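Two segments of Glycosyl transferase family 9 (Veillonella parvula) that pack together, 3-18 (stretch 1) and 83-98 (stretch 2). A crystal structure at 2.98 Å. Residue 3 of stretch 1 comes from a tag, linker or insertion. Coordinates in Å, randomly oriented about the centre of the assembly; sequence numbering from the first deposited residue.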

ATOM      1  N   ALA A   3      25.151   0.352 -19.403  1.00101.08           N
ATOM      2  CA  ALA A   3      24.423   0.227 -18.144  1.00 91.21           C
ATOM      3  C   ALA A   3      24.765   1.388 -17.237  1.00 87.30           C
ATOM      4  O   ALA A   3      25.446   2.325 -17.641  1.00 94.81           O
ATOM      5  CB  ALA A   3      24.768  -1.080 -17.452  1.00 88.65           C
HETATM    6  N   MSE A   4      24.285   1.321 -16.007  1.00 79.23           N
HETATM    7  CA  MSE A   4      24.717   2.242 -14.974  1.00 77.32           C
HETATM    8  C   MSE A   4      25.249   1.427 -13.813  1.00 81.91           C
HETATM    9  O   MSE A   4      24.554   0.552 -13.304  1.00 81.25           O
HETATM   10  CB  MSE A   4      23.556   3.114 -14.502  1.00 68.92           C
HETATM   11  CG  MSE A   4      23.806   3.784 -13.154  1.00 65.08           C
HETATM   12 SE   MSE A   4      22.716   5.376 -12.891  0.33 44.64          SE
HETATM   13  CE  MSE A   4      23.213   6.296 -14.553  1.00 46.77           C
ATOM     14  N   GLU A   5      26.480   1.698 -13.391  1.00 86.28           N
ATOM     15  CA  GLU A   5      27.047   0.929 -12.290  1.00 86.63           C
ATOM     16  C   GLU A   5      26.446   1.347 -10.953  1.00 86.42           C
ATOM     17  O   GLU A   5      26.668   2.463 -10.478  1.00 85.61           O
ATOM     18  CB  GLU A   5      28.564   1.027 -12.258  1.00 84.94           C
ATOM     19  CG  GLU A   5      29.203  -0.057 -11.421  1.00 91.86           C
ATOM     20  CD  GLU A   5      30.635  -0.339 -11.846  1.00108.76           C
ATOM     21  OE1 GLU A   5      31.077   0.232 -12.869  1.00114.92           O
ATOM     22  OE2 GLU A   5      31.318  -1.134 -11.164  1.00114.23           O
ATOM     23  N   LEU A   6      25.681   0.434 -10.359  1.00 83.26           N
ATOM     24  CA  LEU A   6      24.958   0.704  -9.124  1.00 81.18           C
ATOM     25  C   LEU A   6      25.685   0.168  -7.894  1.00 86.91           C
ATOM     26  O   LEU A   6      25.711   0.823  -6.851  1.00 87.98           O
ATOM     27  CB  LEU A   6      23.553   0.102  -9.198  1.00 80.44           C
ATOM     28  CG  LEU A   6      22.655   0.573 -10.346  1.00 75.96           C
ATOM     29  CD1 LEU A   6      21.408  -0.294 -10.464  1.00 58.78           C
ATOM     30  CD2 LEU A   6      22.289   2.046 -10.180  1.00 78.34           C
ATOM     31  N   ASP A   7      26.273  -1.020  -8.009  1.00 89.66           N
ATOM     32  CA  ASP A   7      26.933  -1.649  -6.865  1.00 86.99           C
ATOM     33  C   ASP A   7      28.112  -0.810  -6.356  1.00 84.35           C
ATOM     34  O   ASP A   7      28.786  -0.133  -7.134  1.00 83.64           O
ATOM     35  CB  ASP A   7      27.378  -3.075  -7.208  1.00 85.54           C
ATOM     36  CG  ASP A   7      27.643  -3.921  -5.971  1.00 85.17           C
ATOM     37  OD1 ASP A   7      27.271  -3.490  -4.860  1.00 84.64           O
ATOM     38  OD2 ASP A   7      28.214  -5.023  -6.107  1.00 86.73           O
ATOM     39  N   TYR A   8      28.339  -0.844  -5.047  1.00 82.46           N
ATOM     40  CA  TYR A   8      29.457  -0.125  -4.431  1.00 84.40           C
ATOM     41  C   TYR A   8      29.296   1.401  -4.432  1.00 83.17           C
ATOM     42  O   TYR A   8      30.279   2.135  -4.443  1.00 83.22           O
ATOM     43  CB  TYR A   8      30.795  -0.534  -5.073  1.00 79.52           C
ATOM     44  CG  TYR A   8      31.314  -1.858  -4.563  1.00 75.38           C
ATOM     45  CD1 TYR A   8      31.721  -1.999  -3.242  1.00 77.22           C
ATOM     46  CD2 TYR A   8      31.388  -2.968  -5.390  1.00 77.27           C
ATOM     47  CE1 TYR A   8      32.189  -3.215  -2.751  1.00 79.28           C
ATOM     48  CE2 TYR A   8      31.860  -4.196  -4.912  1.00 81.67           C
ATOM     49  CZ  TYR A   8      32.262  -4.312  -3.587  1.00 78.54           C
ATOM     50  OH  TYR A   8      32.735  -5.519  -3.096  1.00 71.47           O
ATOM     51  N   LYS A   9      28.056   1.875  -4.402  1.00 80.30           N
ATOM     52  CA  LYS A   9      27.796   3.311  -4.465  1.00 75.70           C
ATOM     53  C   LYS A   9      26.885   3.792  -3.322  1.00 66.46           C
ATOM     54  O   LYS A   9      26.117   3.015  -2.759  1.00 56.17           O
ATOM     55  CB  LYS A   9      27.165   3.680  -5.821  1.00 67.07           C
ATOM     56  CG  LYS A   9      27.873   3.138  -7.051  1.00 57.58           C
ATOM     57  CD  LYS A   9      29.314   3.592  -7.090  1.00 64.70           C
ATOM     58  CE  LYS A   9      29.776   3.838  -8.513  1.00 68.54           C
ATOM     59  NZ  LYS A   9      28.887   4.838  -9.176  1.00 68.71           N
ATOM     60  N   ARG A  10      26.979   5.074  -2.987  1.00 64.48           N
ATOM     61  CA  ARG A  10      26.028   5.687  -2.069  1.00 63.70           C
ATOM     62  C   ARG A  10      24.882   6.242  -2.879  1.00 58.66           C
ATOM     63  O   ARG A  10      25.089   7.066  -3.768  1.00 54.33           O
ATOM     64  CB  ARG A  10      26.667   6.819  -1.273  1.00 73.36           C
ATOM     65  CG  ARG A  10      27.692   6.355  -0.265  1.00 84.51           C
ATOM     66  CD  ARG A  10      28.074   7.464   0.702  1.00 89.09           C
ATOM     67  NE  ARG A  10      27.751   7.091   2.075  1.00 86.42           N
ATOM     68  CZ  ARG A  10      26.741   7.602   2.769  1.00 78.80           C
ATOM     69  NH1 ARG A  10      25.960   8.528   2.217  1.00 77.66           N
ATOM     70  NH2 ARG A  10      26.520   7.190   4.014  1.00 72.31           N
ATOM     71  N   ILE A  11      23.671   5.805  -2.555  1.00 57.20           N
ATOM     72  CA  ILE A  11      22.512   6.126  -3.371  1.00 57.08           C
ATOM     73  C   ILE A  11      21.372   6.710  -2.547  1.00 54.59           C
ATOM     74  O   ILE A  11      21.085   6.243  -1.447  1.00 60.61           O
ATOM     75  CB  ILE A  11      22.009   4.869  -4.086  1.00 57.70           C
ATOM     76  CG1 ILE A  11      23.166   4.167  -4.791  1.00 59.54           C
ATOM     77  CG2 ILE A  11      20.939   5.215  -5.083  1.00 59.15           C
ATOM     78  CD1 ILE A  11      22.849   2.749  -5.172  1.00 58.52           C
ATOM     79  N   VAL A  12      20.722   7.738  -3.077  1.00 47.03           N
ATOM     80  CA  VAL A  12      19.520   8.254  -2.439  1.00 50.17           C
ATOM     81  C   VAL A  12      18.258   8.030  -3.289  1.00 55.38           C
ATOM     82  O   VAL A  12      18.255   8.234  -4.504  1.00 56.09           O
ATOM     83  CB  VAL A  12      19.662   9.740  -2.072  1.00 45.62           C
ATOM     84  CG1 VAL A  12      18.322  10.318  -1.658  1.00 40.38           C
ATOM     85  CG2 VAL A  12      20.651   9.891  -0.961  1.00 46.05           C
ATOM     86  N   VAL A  13      17.187   7.595  -2.639  1.00 52.82           N
ATOM     87  CA  VAL A  13      15.909   7.447  -3.311  1.00 50.51           C
ATOM     88  C   VAL A  13      14.938   8.456  -2.720  1.00 53.06           C
ATOM     89  O   VAL A  13      14.788   8.554  -1.509  1.00 57.78           O
ATOM     90  CB  VAL A  13      15.358   6.018  -3.165  1.00 46.85           C
ATOM     91  CG1 VAL A  13      14.075   5.824  -3.995  1.00 37.12           C
ATOM     92  CG2 VAL A  13      16.421   5.028  -3.585  1.00 50.21           C
ATOM     93  N   THR A  14      14.295   9.220  -3.586  1.00 47.91           N
ATOM     94  CA  THR A  14      13.379  10.239  -3.144  1.00 48.13           C
ATOM     95  C   THR A  14      11.975   9.881  -3.589  1.00 53.49           C
ATOM     96  O   THR A  14      11.687   9.846  -4.786  1.00 54.76           O
ATOM     97  CB  THR A  14      13.755  11.575  -3.747  1.00 48.69           C
ATOM     98  OG1 THR A  14      13.597  11.507  -5.170  1.00 52.62           O
ATOM     99  CG2 THR A  14      15.185  11.866  -3.438  1.00 50.34           C
ATOM    100  N   PHE A  15      11.115   9.601  -2.612  1.00 52.73           N
ATOM    101  CA  PHE A  15       9.696   9.377  -2.836  1.00 45.68           C
ATOM    102  C   PHE A  15       8.894   9.968  -1.654  1.00 52.09           C
ATOM    103  O   PHE A  15       8.951   9.467  -0.526  1.00 58.36           O
ATOM    104  CB  PHE A  15       9.437   7.885  -3.005  1.00 45.54           C
ATOM    105  CG  PHE A  15       8.145   7.568  -3.689  1.00 54.78           C
ATOM    106  CD1 PHE A  15       7.941   7.926  -5.004  1.00 58.38           C
ATOM    107  CD2 PHE A  15       7.135   6.897  -3.016  1.00 63.66           C
ATOM    108  CE1 PHE A  15       6.739   7.630  -5.638  1.00 65.14           C
ATOM    109  CE2 PHE A  15       5.934   6.597  -3.644  1.00 67.37           C
ATOM    110  CZ  PHE A  15       5.736   6.963  -4.958  1.00 64.51           C
ATOM    111  N   LEU A  16       8.169  11.053  -1.901  1.00 46.85           N
ATOM    112  CA  LEU A  16       7.373  11.663  -0.851  1.00 52.34           C
ATOM    113  C   LEU A  16       5.873  11.532  -1.098  1.00 57.29           C
ATOM    114  O   LEU A  16       5.124  12.483  -0.880  1.00 64.96           O
ATOM    115  CB  LEU A  16       7.741  13.140  -0.702  1.00 54.04           C
ATOM    116  CG  LEU A  16       9.204  13.380  -0.363  1.00 53.68           C
ATOM    117  CD1 LEU A  16       9.457  14.834   0.009  1.00 51.41           C
ATOM    118  CD2 LEU A  16       9.602  12.462   0.773  1.00 53.86           C
HETATM  119  N   MSE A  17       5.429  10.364  -1.544  1.00 54.84           N
HETATM  120  CA  MSE A  17       4.016  10.172  -1.831  1.00 55.57           C
HETATM  121  C   MSE A  17       3.244   9.546  -0.673  1.00 64.52           C
HETATM  122  O   MSE A  17       3.654   9.614   0.488  1.00 70.63           O
HETATM  123  CB  MSE A  17       3.815   9.369  -3.111  1.00 51.70           C
HETATM  124  CG  MSE A  17       4.324  10.084  -4.366  1.00 57.72           C
HETATM  125 SE   MSE A  17       3.884   9.223  -6.090  0.41 39.03          SE
HETATM  126  CE  MSE A  17       1.995   9.741  -6.173  1.00 33.56           C
ATOM    127  N   HIS A  18       2.113   8.946  -1.008  1.00 62.19           N
ATOM    128  CA  HIS A  18       1.140   8.534  -0.018  1.00 56.55           C
ATOM    129  C   HIS A  18       1.294   7.070   0.378  1.00 61.32           C
ATOM    130  O   HIS A  18       1.976   6.309  -0.301  1.00 68.81           O
ATOM    131  CB  HIS A  18      -0.245   8.811  -0.568  1.00 57.91           C
ATOM    132  CG  HIS A  18      -0.628  10.256  -0.505  1.00 70.75           C
ATOM    133  ND1 HIS A  18       0.084  11.179   0.228  1.00 75.60           N
ATOM    134  CD2 HIS A  18      -1.654  10.933  -1.072  1.00 75.59           C
ATOM    135  CE1 HIS A  18      -0.487  12.366   0.111  1.00 78.18           C
ATOM    136  NE2 HIS A  18      -1.544  12.244  -0.671  1.00 76.39           N
ATOM    137  N   GLU A  83      21.385  17.653   5.358  1.00 68.85           N
ATOM    138  CA  GLU A  83      21.465  16.469   6.216  1.00 71.97           C
ATOM    139  C   GLU A  83      22.072  15.265   5.498  1.00 75.28           C
ATOM    140  O   GLU A  83      22.948  14.584   6.036  1.00 80.03           O
ATOM    141  CB  GLU A  83      20.080  16.110   6.761  1.00 74.98           C
ATOM    142  CG  GLU A  83      20.070  15.018   7.832  1.00 84.34           C
ATOM    143  CD  GLU A  83      18.651  14.572   8.217  1.00 91.44           C
ATOM    144  OE1 GLU A  83      18.520  13.539   8.910  1.00 93.26           O
ATOM    145  OE2 GLU A  83      17.667  15.246   7.826  1.00 91.02           O
ATOM    146  N   ILE A  84      21.603  15.004   4.282  1.00 72.59           N
ATOM    147  CA  ILE A  84      22.124  13.899   3.484  1.00 70.14           C
ATOM    148  C   ILE A  84      23.606  14.074   3.201  1.00 73.28           C
ATOM    149  O   ILE A  84      24.378  13.127   3.306  1.00 75.85           O
ATOM    150  CB  ILE A  84      21.364  13.775   2.152  1.00 68.46           C
ATOM    151  CG1 ILE A  84      20.036  13.052   2.366  1.00 66.64           C
ATOM    152  CG2 ILE A  84      22.193  13.033   1.125  1.00 70.55           C
ATOM    153  CD1 ILE A  84      19.118  13.107   1.166  1.00 63.26           C
ATOM    154  N   ASN A  85      23.992  15.296   2.849  1.00 77.06           N
ATOM    155  CA  ASN A  85      25.363  15.611   2.446  1.00 84.17           C
ATOM    156  C   ASN A  85      26.348  15.680   3.603  1.00 87.94           C
ATOM    157  O   ASN A  85      27.565  15.752   3.403  1.00 88.84           O
ATOM    158  CB  ASN A  85      25.398  16.936   1.688  1.00 83.01           C
ATOM    159  CG  ASN A  85      24.842  16.815   0.298  1.00 75.11           C
ATOM    160  OD1 ASN A  85      24.780  15.719  -0.257  1.00 67.93           O
ATOM    161  ND2 ASN A  85      24.431  17.940  -0.278  1.00 75.64           N
ATOM    162  N   ALA A  86      25.816  15.684   4.816  1.00 83.16           N
ATOM    163  CA  ALA A  86      26.666  15.677   5.985  1.00 83.01           C
ATOM    164  C   ALA A  86      27.124  14.253   6.240  1.00 82.84           C
ATOM    165  O   ALA A  86      28.139  14.024   6.899  1.00 86.43           O
ATOM    166  CB  ALA A  86      25.922  16.221   7.180  1.00 82.40           C
ATOM    167  N   LYS A  87      26.372  13.297   5.702  1.00 77.02           N
ATOM    168  CA  LYS A  87      26.645  11.884   5.937  1.00 83.54           C
ATOM    169  C   LYS A  87      27.653  11.245   4.960  1.00 89.67           C
ATOM    170  O   LYS A  87      28.402  10.342   5.345  1.00 98.21           O
ATOM    171  CB  LYS A  87      25.334  11.100   5.951  1.00 88.24           C
ATOM    172  CG  LYS A  87      25.496   9.590   5.860  1.00 97.11           C
ATOM    173  CD  LYS A  87      24.152   8.908   5.583  1.00 98.26           C
ATOM    174  CE  LYS A  87      23.458   9.455   4.324  1.00 91.82           C
ATOM    175  NZ  LYS A  87      22.150   8.765   4.066  1.00 85.54           N
ATOM    176  N   GLY A  88      27.683  11.705   3.708  1.00 68.78           N
ATOM    177  CA  GLY A  88      28.578  11.115   2.723  1.00 67.93           C
ATOM    178  C   GLY A  88      28.350  11.643   1.323  1.00 75.71           C
ATOM    179  O   GLY A  88      27.297  12.213   1.033  1.00 77.67           O
ATOM    180  N   LYS A  89      29.341  11.456   0.452  1.00 82.26           N
ATOM    181  CA  LYS A  89      29.241  11.930  -0.928  1.00 84.57           C
ATOM    182  C   LYS A  89      28.393  11.006  -1.798  1.00 82.42           C
ATOM    183  O   LYS A  89      28.883  10.042  -2.395  1.00 80.41           O
ATOM    184  CB  LYS A  89      30.621  12.203  -1.558  1.00 89.30           C
ATOM    185  CG  LYS A  89      31.748  11.260  -1.148  1.00 96.82           C
ATOM    186  CD  LYS A  89      33.099  11.793  -1.652  1.00104.36           C
ATOM    187  CE  LYS A  89      34.311  11.019  -1.104  1.00106.92           C
ATOM    188  NZ  LYS A  89      34.435   9.626  -1.636  1.00102.88           N
ATOM    189  N   THR A  90      27.107  11.326  -1.849  1.00 80.58           N
ATOM    190  CA  THR A  90      26.127  10.597  -2.644  1.00 80.39           C
ATOM    191  C   THR A  90      26.507  10.479  -4.127  1.00 72.03           C
ATOM    192  O   THR A  90      26.718  11.478  -4.804  1.00 68.95           O
ATOM    193  CB  THR A  90      24.756  11.285  -2.527  1.00 78.95           C
ATOM    194  OG1 THR A  90      24.307  11.234  -1.162  1.00 73.61           O
ATOM    195  CG2 THR A  90      23.754  10.611  -3.439  1.00 78.45           C
ATOM    196  N   ASP A  91      26.578   9.249  -4.625  1.00 71.55           N
ATOM    197  CA  ASP A  91      27.034   8.986  -5.995  1.00 71.97           C
ATOM    198  C   ASP A  91      25.908   9.147  -7.015  1.00 63.87           C
ATOM    199  O   ASP A  91      26.049   9.863  -8.014  1.00 61.23           O
ATOM    200  CB  ASP A  91      27.609   7.570  -6.092  1.00 76.63           C
ATOM    201  CG  ASP A  91      28.774   7.347  -5.145  1.00 83.31           C
ATOM    202  OD1 ASP A  91      29.646   8.242  -5.069  1.00 86.49           O
ATOM    203  OD2 ASP A  91      28.814   6.288  -4.472  1.00 81.54           O
ATOM    204  N   ILE A  92      24.798   8.468  -6.737  1.00 55.29           N
ATOM    205  CA  ILE A  92      23.617   8.464  -7.585  1.00 50.60           C
ATOM    206  C   ILE A  92      22.373   8.874  -6.812  1.00 53.68           C
ATOM    207  O   ILE A  92      22.099   8.344  -5.732  1.00 54.28           O
ATOM    208  CB  ILE A  92      23.329   7.045  -8.089  1.00 52.40           C
ATOM    209  CG1 ILE A  92      24.493   6.515  -8.920  1.00 47.36           C
ATOM    210  CG2 ILE A  92      22.023   7.003  -8.877  1.00 51.39           C
ATOM    211  CD1 ILE A  92      24.649   5.021  -8.816  1.00 47.89           C
ATOM    212  N   VAL A  93      21.608   9.803  -7.375  1.00 56.71           N
ATOM    213  CA  VAL A  93      20.260  10.067  -6.883  1.00 58.27           C
ATOM    214  C   VAL A  93      19.183   9.621  -7.887  1.00 56.39           C
ATOM    215  O   VAL A  93      19.239   9.951  -9.071  1.00 59.47           O
ATOM    216  CB  VAL A  93      20.064  11.544  -6.513  1.00 59.23           C
ATOM    217  CG1 VAL A  93      18.602  11.953  -6.704  1.00 58.80           C
ATOM    218  CG2 VAL A  93      20.522  11.786  -5.085  1.00 55.91           C
ATOM    219  N   ILE A  94      18.210   8.864  -7.393  1.00 49.75           N
ATOM    220  CA  ILE A  94      17.106   8.368  -8.201  1.00 44.95           C
ATOM    221  C   ILE A  94      15.800   9.001  -7.731  1.00 49.69           C
ATOM    222  O   ILE A  94      15.385   8.777  -6.602  1.00 52.83           O
ATOM    223  CB  ILE A  94      16.978   6.849  -8.035  1.00 39.66           C
ATOM    224  CG1 ILE A  94      18.327   6.182  -8.280  1.00 40.34           C
ATOM    225  CG2 ILE A  94      15.903   6.296  -8.952  1.00 40.19           C
ATOM    226  CD1 ILE A  94      18.262   4.695  -8.453  1.00 36.81           C
ATOM    227  N   ASN A  95      15.150   9.792  -8.579  1.00 54.63           N
ATOM    228  CA  ASN A  95      13.874  10.398  -8.194  1.00 56.00           C
ATOM    229  C   ASN A  95      12.691   9.620  -8.772  1.00 56.77           C
ATOM    230  O   ASN A  95      12.598   9.448  -9.989  1.00 56.49           O
ATOM    231  CB  ASN A  95      13.803  11.875  -8.608  1.00 54.27           C
ATOM    232  CG  ASN A  95      12.489  12.531  -8.198  1.00 56.17           C
ATOM    233  OD1 ASN A  95      11.812  12.069  -7.282  1.00 54.97           O
ATOM    234  ND2 ASN A  95      12.127  13.613  -8.876  1.00 59.22           N
ATOM    235  N   LEU A  96      11.805   9.147  -7.890  1.00 52.93           N
ATOM    236  CA  LEU A  96      10.639   8.344  -8.280  1.00 40.72           C
ATOM    237  C   LEU A  96       9.383   9.162  -8.244  1.00 41.26           C
ATOM    238  O   LEU A  96       8.335   8.711  -8.670  1.00 45.42           O
ATOM    239  CB  LEU A  96      10.462   7.140  -7.361  1.00 33.52           C
ATOM    240  CG  LEU A  96      11.532   6.060  -7.557  1.00 39.33           C
ATOM    241  CD1 LEU A  96      11.251   4.773  -6.774  1.00 35.73           C
ATOM    242  CD2 LEU A  96      11.682   5.767  -9.042  1.00 38.53           C
ATOM    243  N   HIS A  97       9.498  10.373  -7.726  1.00 47.04           N
ATOM    244  CA  HIS A  97       8.355  11.246  -7.547  1.00 46.96           C
ATOM    245  C   HIS A  97       8.560  12.529  -8.352  1.00 49.57           C
ATOM    246  O   HIS A  97       9.298  13.442  -7.943  1.00 47.26           O
ATOM    247  CB  HIS A  97       8.156  11.534  -6.064  1.00 48.02           C
ATOM    248  CG  HIS A  97       6.872  12.227  -5.756  1.00 50.35           C
ATOM    249  ND1 HIS A  97       6.554  12.682  -4.493  1.00 46.90           N
ATOM    250  CD2 HIS A  97       5.821  12.549  -6.547  1.00 51.71           C
ATOM    251  CE1 HIS A  97       5.365  13.251  -4.521  1.00 48.69           C
ATOM    252  NE2 HIS A  97       4.897  13.184  -5.756  1.00 50.74           N
ATOM    253  N   PRO A  98       7.933  12.570  -9.531  1.00 48.24           N
ATOM    254  CA  PRO A  98       8.090  13.613 -10.552  1.00 49.65           C
ATOM    255  C   PRO A  98       7.301  14.905 -10.363  1.00 51.58           C
ATOM    256  O   PRO A  98       7.130  15.618 -11.352  1.00 57.25           O
ATOM    257  CB  PRO A  98       7.643  12.915 -11.838  1.00 48.36           C
ATOM    258  CG  PRO A  98       6.802  11.773 -11.381  1.00 48.70           C
ATOM    259  CD  PRO A  98       7.357  11.333 -10.080  1.00 43.65           C
TER

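What fills the apolar centre of the contact? Two neighbouring strands run parallel, and along each extended backbone the side chains alternate between the two faces of the sheet. On the face that carries Ile-11, Val-13, Ile-92 and Ile-94, Ile-11 CG2 lies 4.2 Å from Ile-94 CG1, and Leu-6 CD2 extends this apolar surface to within 4.0 Å of Ile-92 CD1. On the opposite face, Val-12 CB sits 3.7 Å from Val-93 CG2, while Val-12 CG1 reaches Ile-84 CD1, 4.0 Å away on the helix.

What holds the strands in register? A ladder of backbone hydrogen bonds does, and stretch 1 uses alternate residues for it, as a parallel strand must. Val-12 N donates to Ile-92 O (3.1 Å) and Val-12 O accepts from Ile-94 N (3.0 Å, nearly straight at 177°). Thr-14 repeats the pattern, its N bonding to Ile-94 O and its O receiving Leu-96 N, both at 3.2 Å.

How does the contact continue beyond the strands' C-terminal ends? Aromatic rings and the selenomethionine Met-17 take over. Phe-15 CD1 packs 3.5 Å from Leu-96 CB, and the rings of Phe-15 and His-97 meet obliquely. Met-17 covers one face of the His-97 ring, with CG 3.3 Å from the ring centroid and almost on its normal. At the ring's edge, Leu-16 N makes a weak hydrogen bond to His-97 ND1 (3.5 Å).

What forms the polar edge at the other end? Asp-91 clasps the backbone of Arg-10: Arg-10 N donates to Asp-91 OD2 (2.7 Å), and Asp-91 N returns a bond to Arg-10 O (2.8 Å), which also accepts from Ile-92 N (3.3 Å). The Arg-10 guanidinium lies against Gly-88, NH1 to CA 3.7 Å, where an ideal CB would clash with Arg-10 CZ. Two like charges also come close, Arg-10 NH1 and Lys-87 NZ being 4.2 Å apart.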